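PDB 3T69: putative 2-dehydro-3-deoxygalactonokinase from Sinorhizobium meliloti, which probably phosphorylates 2-dehydro-3-deoxy-D-galactonate with ATP, a step in the breakdown of D-galactonate. Local coordinates for residues B[83-95]-B[156-168]. Numbering follows the deposited sequence.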
loop_
_atom_site.group_PDB
_atom_site.type_symbol
_atom_site.label_atom_id
_atom_site.label_comp_id
_atom_site.label_asym_id
_atom_site.label_seq_id
_atom_site.Cartn_x
_atom_site.Cartn_y
_atom_site.Cartn_z
ATOM N N GLY B 83 17.190 23.745 -1.183
ATOM C CA GLY B 83 15.810 24.181 -0.941
ATOM C C GLY B 83 14.806 23.497 -1.827
ATOM O O GLY B 83 14.980 22.345 -2.221
ATOM N N TYR B 84 13.762 24.244 -2.170
ATOM C CA TYR B 84 12.832 23.829 -3.181
ATOM C C TYR B 84 12.501 25.123 -3.871
ATOM O O TYR B 84 12.418 26.176 -3.228
ATOM C CB TYR B 84 11.527 23.343 -2.577
ATOM C CG TYR B 84 11.477 21.990 -1.940
ATOM C CD1 TYR B 84 11.102 21.850 -0.593
ATOM C CD2 TYR B 84 11.735 20.832 -2.686
ATOM C CE1 TYR B 84 11.028 20.575 0.017
ATOM C CE2 TYR B 84 11.660 19.567 -2.101
ATOM C CZ TYR B 84 11.298 19.437 -0.751
ATOM O OH TYR B 84 11.211 18.168 -0.194
ATOM N N ILE B 85 12.282 25.060 -5.171
ATOM C CA ILE B 85 11.793 26.216 -5.859
ATOM C C ILE B 85 10.362 25.840 -6.093
ATOM O O ILE B 85 10.019 24.689 -6.468
ATOM C CB ILE B 85 12.533 26.476 -7.225
ATOM C CG1 ILE B 85 14.010 26.800 -7.023
ATOM C CG2 ILE B 85 11.840 27.587 -8.031
ATOM C CD1 ILE B 85 14.882 26.600 -8.333
ATOM N N GLU B 86 9.508 26.819 -5.897
ATOM C CA GLU B 86 8.119 26.535 -5.975
ATOM C C GLU B 86 7.599 26.663 -7.427
ATOM O O GLU B 86 8.192 27.371 -8.257
ATOM C CB GLU B 86 7.398 27.316 -4.891
ATOM C CG GLU B 86 6.907 28.681 -5.188
ATOM C CD GLU B 86 5.833 29.073 -4.121
ATOM O OE1 GLU B 86 4.694 28.493 -4.211
ATOM O OE2 GLU B 86 6.160 29.885 -3.178
ATOM N N THR B 87 6.558 25.901 -7.737
ATOM C CA THR B 87 6.042 25.791 -9.068
ATOM C C THR B 87 4.900 26.774 -9.188
ATOM O O THR B 87 4.226 27.044 -8.240
ATOM C CB THR B 87 5.459 24.386 -9.325
ATOM O OG1 THR B 87 4.416 24.116 -8.367
ATOM C CG2 THR B 87 6.524 23.344 -9.252
ATOM N N PRO B 88 4.654 27.304 -10.375
ATOM C CA PRO B 88 5.401 27.059 -11.601
ATOM C C PRO B 88 6.793 27.656 -11.451
ATOM O O PRO B 88 6.966 28.671 -10.776
ATOM C CB PRO B 88 4.601 27.816 -12.665
ATOM C CG PRO B 88 3.230 28.099 -11.995
ATOM C CD PRO B 88 3.610 28.332 -10.567
ATOM N N ALA B 89 7.761 26.989 -12.055
ATOM C CA ALA B 89 9.124 27.340 -11.879
ATOM C C ALA B 89 9.771 27.188 -13.219
ATOM O O ALA B 89 9.588 26.162 -13.917
ATOM C CB ALA B 89 9.786 26.395 -10.876
ATOM N N ALA B 90 10.543 28.208 -13.588
ATOM C CA ALA B 90 11.356 28.121 -14.791
ATOM C C ALA B 90 12.555 27.220 -14.494
ATOM O O ALA B 90 13.324 27.481 -13.567
ATOM C CB ALA B 90 11.808 29.529 -15.213
ATOM N N LEU B 91 12.720 26.167 -15.273
ATOM C CA LEU B 91 13.890 25.272 -15.144
ATOM C C LEU B 91 15.233 25.974 -15.079
ATOM O O LEU B 91 16.165 25.465 -14.482
ATOM C CB LEU B 91 13.929 24.315 -16.319
ATOM C CG LEU B 91 13.110 23.007 -16.329
ATOM C CD1 LEU B 91 12.325 22.775 -15.066
ATOM C CD2 LEU B 91 12.234 22.875 -17.578
ATOM N N ALA B 92 15.347 27.128 -15.714
ATOM C CA ALA B 92 16.597 27.883 -15.732
ATOM C C ALA B 92 16.933 28.548 -14.389
ATOM O O ALA B 92 18.055 29.040 -14.209
ATOM C CB ALA B 92 16.573 28.935 -16.884
ATOM N N GLU B 93 15.977 28.559 -13.450
ATOM C CA GLU B 93 16.208 29.124 -12.103
ATOM C C GLU B 93 17.028 28.158 -11.245
ATOM O O GLU B 93 17.668 28.572 -10.279
ATOM C CB GLU B 93 14.908 29.344 -11.344
ATOM C CG GLU B 93 13.822 30.320 -11.835
ATOM C CD GLU B 93 12.628 30.354 -10.782
ATOM O OE1 GLU B 93 11.406 30.152 -11.123
ATOM O OE2 GLU B 93 12.958 30.544 -9.571
ATOM N N ILE B 94 17.026 26.873 -11.582
ATOM C CA ILE B 94 17.551 25.847 -10.671
ATOM C C ILE B 94 19.001 26.036 -10.263
ATOM O O ILE B 94 19.280 26.092 -9.066
ATOM C CB ILE B 94 17.329 24.390 -11.187
ATOM C CG1 ILE B 94 15.865 24.034 -11.200
ATOM C CG2 ILE B 94 18.107 23.346 -10.363
ATOM C CD1 ILE B 94 15.602 22.798 -12.036
ATOM N N ALA B 95 19.914 26.074 -11.242
ATOM C CA ALA B 95 21.371 26.182 -10.997
ATOM C C ALA B 95 21.716 27.399 -10.099
ATOM O O ALA B 95 22.538 27.314 -9.197
ATOM C CB ALA B 95 22.091 26.257 -12.290
ATOM N N VAL B 156 4.370 15.224 -14.732
ATOM C CA VAL B 156 4.706 16.663 -14.785
ATOM C C VAL B 156 4.108 17.428 -16.001
ATOM O O VAL B 156 4.263 16.997 -17.142
ATOM C CB VAL B 156 6.234 16.817 -14.756
ATOM C CG1 VAL B 156 6.652 18.269 -14.577
ATOM C CG2 VAL B 156 6.819 15.947 -13.681
ATOM N N ARG B 157 3.408 18.522 -15.757
ATOM C CA ARG B 157 2.960 19.354 -16.845
ATOM C C ARG B 157 4.087 20.363 -17.137
ATOM O O ARG B 157 4.316 21.314 -16.357
ATOM C CB ARG B 157 1.612 20.082 -16.557
ATOM C CG ARG B 157 0.658 19.431 -15.483
ATOM C CD ARG B 157 -0.815 20.003 -15.381
ATOM N NE ARG B 157 -1.012 21.425 -15.759
ATOM C CZ ARG B 157 -1.193 22.455 -14.914
ATOM N NH1 ARG B 157 -1.174 22.272 -13.588
ATOM N NH2 ARG B 157 -1.371 23.692 -15.405
ATOM N N LEU B 158 4.763 20.154 -18.276
ATOM C CA LEU B 158 5.899 20.976 -18.745
ATOM C C LEU B 158 5.512 21.919 -19.905
ATOM O O LEU B 158 4.839 21.502 -20.837
ATOM C CB LEU B 158 7.028 20.051 -19.175
ATOM C CG LEU B 158 8.349 20.665 -19.603
ATOM C CD1 LEU B 158 8.836 21.755 -18.598
ATOM C CD2 LEU B 158 9.383 19.566 -19.770
ATOM N N ALA B 159 5.860 23.186 -19.826
ATOM C CA ALA B 159 5.623 24.075 -20.945
ATOM C C ALA B 159 6.687 25.126 -21.082
ATOM O O ALA B 159 6.772 25.985 -20.249
ATOM C CB ALA B 159 4.303 24.735 -20.794
ATOM N N ASP B 160 7.406 25.158 -22.187
ATOM C CA ASP B 160 8.411 26.193 -22.371
ATOM C C ASP B 160 9.497 26.301 -21.322
ATOM O O ASP B 160 9.763 27.379 -20.840
ATOM C CB ASP B 160 7.751 27.565 -22.451
ATOM C CG ASP B 160 6.596 27.609 -23.408
ATOM O OD1 ASP B 160 6.553 26.811 -24.351
ATOM O OD2 ASP B 160 5.721 28.456 -23.221
ATOM N N ASP B 161 10.102 25.201 -20.925
ATOM C CA ASP B 161 11.117 25.297 -19.899
ATOM C C ASP B 161 10.485 25.798 -18.614
ATOM O O ASP B 161 11.077 26.495 -17.835
ATOM C CB ASP B 161 12.228 26.251 -20.321
ATOM C CG ASP B 161 13.002 25.775 -21.554
ATOM O OD1 ASP B 161 12.450 25.036 -22.388
ATOM O OD2 ASP B 161 14.172 26.168 -21.709
ATOM N N ARG B 162 9.255 25.409 -18.413
ATOM C CA ARG B 162 8.491 25.689 -17.193
ATOM C C ARG B 162 7.696 24.473 -16.648
ATOM O O ARG B 162 6.853 23.888 -17.358
ATOM C CB ARG B 162 7.541 26.866 -17.400
ATOM C CG ARG B 162 8.235 28.149 -17.709
ATOM C CD ARG B 162 7.297 29.301 -17.578
ATOM N NE ARG B 162 7.282 29.898 -16.233
ATOM C CZ ARG B 162 6.200 29.965 -15.445
ATOM N NH1 ARG B 162 5.021 29.445 -15.844
ATOM N NH2 ARG B 162 6.290 30.558 -14.251
ATOM N N VAL B 163 7.959 24.092 -15.399
ATOM C CA VAL B 163 7.065 23.161 -14.698
ATOM C C VAL B 163 5.836 23.896 -14.168
ATOM O O VAL B 163 5.966 24.775 -13.327
ATOM C CB VAL B 163 7.758 22.472 -13.542
ATOM C CG1 VAL B 163 6.842 21.479 -12.947
ATOM C CG2 VAL B 163 9.001 21.790 -14.032
ATOM N N GLU B 164 4.653 23.532 -14.669
ATOM C CA GLU B 164 3.412 24.210 -14.302
ATOM C C GLU B 164 2.840 23.630 -13.015
ATOM O O GLU B 164 2.233 24.345 -12.209
ATOM C CB GLU B 164 2.368 24.127 -15.432
ATOM C CG GLU B 164 2.566 25.114 -16.593
ATOM C CD GLU B 164 2.423 26.567 -16.140
ATOM O OE1 GLU B 164 1.392 26.871 -15.468
ATOM O OE2 GLU B 164 3.330 27.403 -16.437
ATOM N N GLY B 165 3.049 22.325 -12.846
ATOM C CA GLY B 165 2.531 21.556 -11.722
ATOM C C GLY B 165 2.983 20.122 -11.894
ATOM O O GLY B 165 3.544 19.742 -12.957
ATOM N N PHE B 166 2.759 19.319 -10.857
ATOM C CA PHE B 166 3.027 17.908 -10.938
ATOM C C PHE B 166 2.344 17.056 -9.864
ATOM O O PHE B 166 1.773 17.600 -8.914
ATOM C CB PHE B 166 4.516 17.698 -10.906
ATOM C CG PHE B 166 5.158 18.130 -9.643
ATOM C CD1 PHE B 166 5.466 19.478 -9.424
ATOM C CD2 PHE B 166 5.516 17.183 -8.684
ATOM C CE1 PHE B 166 6.122 19.881 -8.245
ATOM C CE2 PHE B 166 6.158 17.560 -7.500
ATOM C CZ PHE B 166 6.469 18.919 -7.272
ATOM N N SER B 167 2.432 15.732 -10.011
ATOM C CA SER B 167 1.788 14.779 -9.130
ATOM C C SER B 167 2.655 13.543 -8.843
ATOM O O SER B 167 3.004 12.803 -9.768
ATOM C CB SER B 167 0.510 14.283 -9.802
ATOM O OG SER B 167 -0.511 15.275 -9.769
ATOM N N THR B 168 2.995 13.292 -7.580
ATOM C CA THR B 168 3.640 12.038 -7.224
ATOM C C THR B 168 2.602 10.943 -7.078
ATOM O O THR B 168 1.427 11.217 -6.714
ATOM C CB THR B 168 4.329 12.185 -5.926
ATOM O OG1 THR B 168 5.171 13.331 -6.015
ATOM C CG2 THR B 168 5.195 10.950 -5.578
HETATM O O HOH W 1 1.653 24.000 -9.216
#
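The methyl CG2 of Thr87 meets the Phe166 ring at its edge, in the ring plane, 3.6 Å from CE1. The Arg162 guanidinium lies obliquely against Pro88, with NH2 3.6 Å from Pro88 CB. A bend at chi3 (91°) turns it toward Pro88 CB and the Glu164 carboxylate, where NH1 forms a salt bridge to OE2 at 2.7 Å. Without the guanidinium, as with an alanine here, the Glu164 carboxylate would probably lose this partner and Pro88 CB its neighbour. Residues 89-90 form the outermost strand, within this chain, of a mixed sheet, antiparallel to strand 162-169. Strand 84-86 pairs in parallel with strand 108-116 of the other mixed sheet, so segment 83-95 passes from one sheet to the other, consistent with the two-domain ASKHA (actin-like ATPase) fold. The cis peptide before Pro88 lies at this passage. Val163 and Ala89 are a hydrogen-bonded pair. Ala89 N binds Val163 O at 3.1 Å, and Val163 N returns the bond to Ala89 O. Leu91 N reaches Asp161 O (3.1 Å). Leu91 CD1 packs on Val163 CG2 at 3.6 Å. CD2 lies against Asp161 CA (3.5 Å) and Leu158 CD1. A water accepts from Thr87 OG1 and donates to Glu164 O.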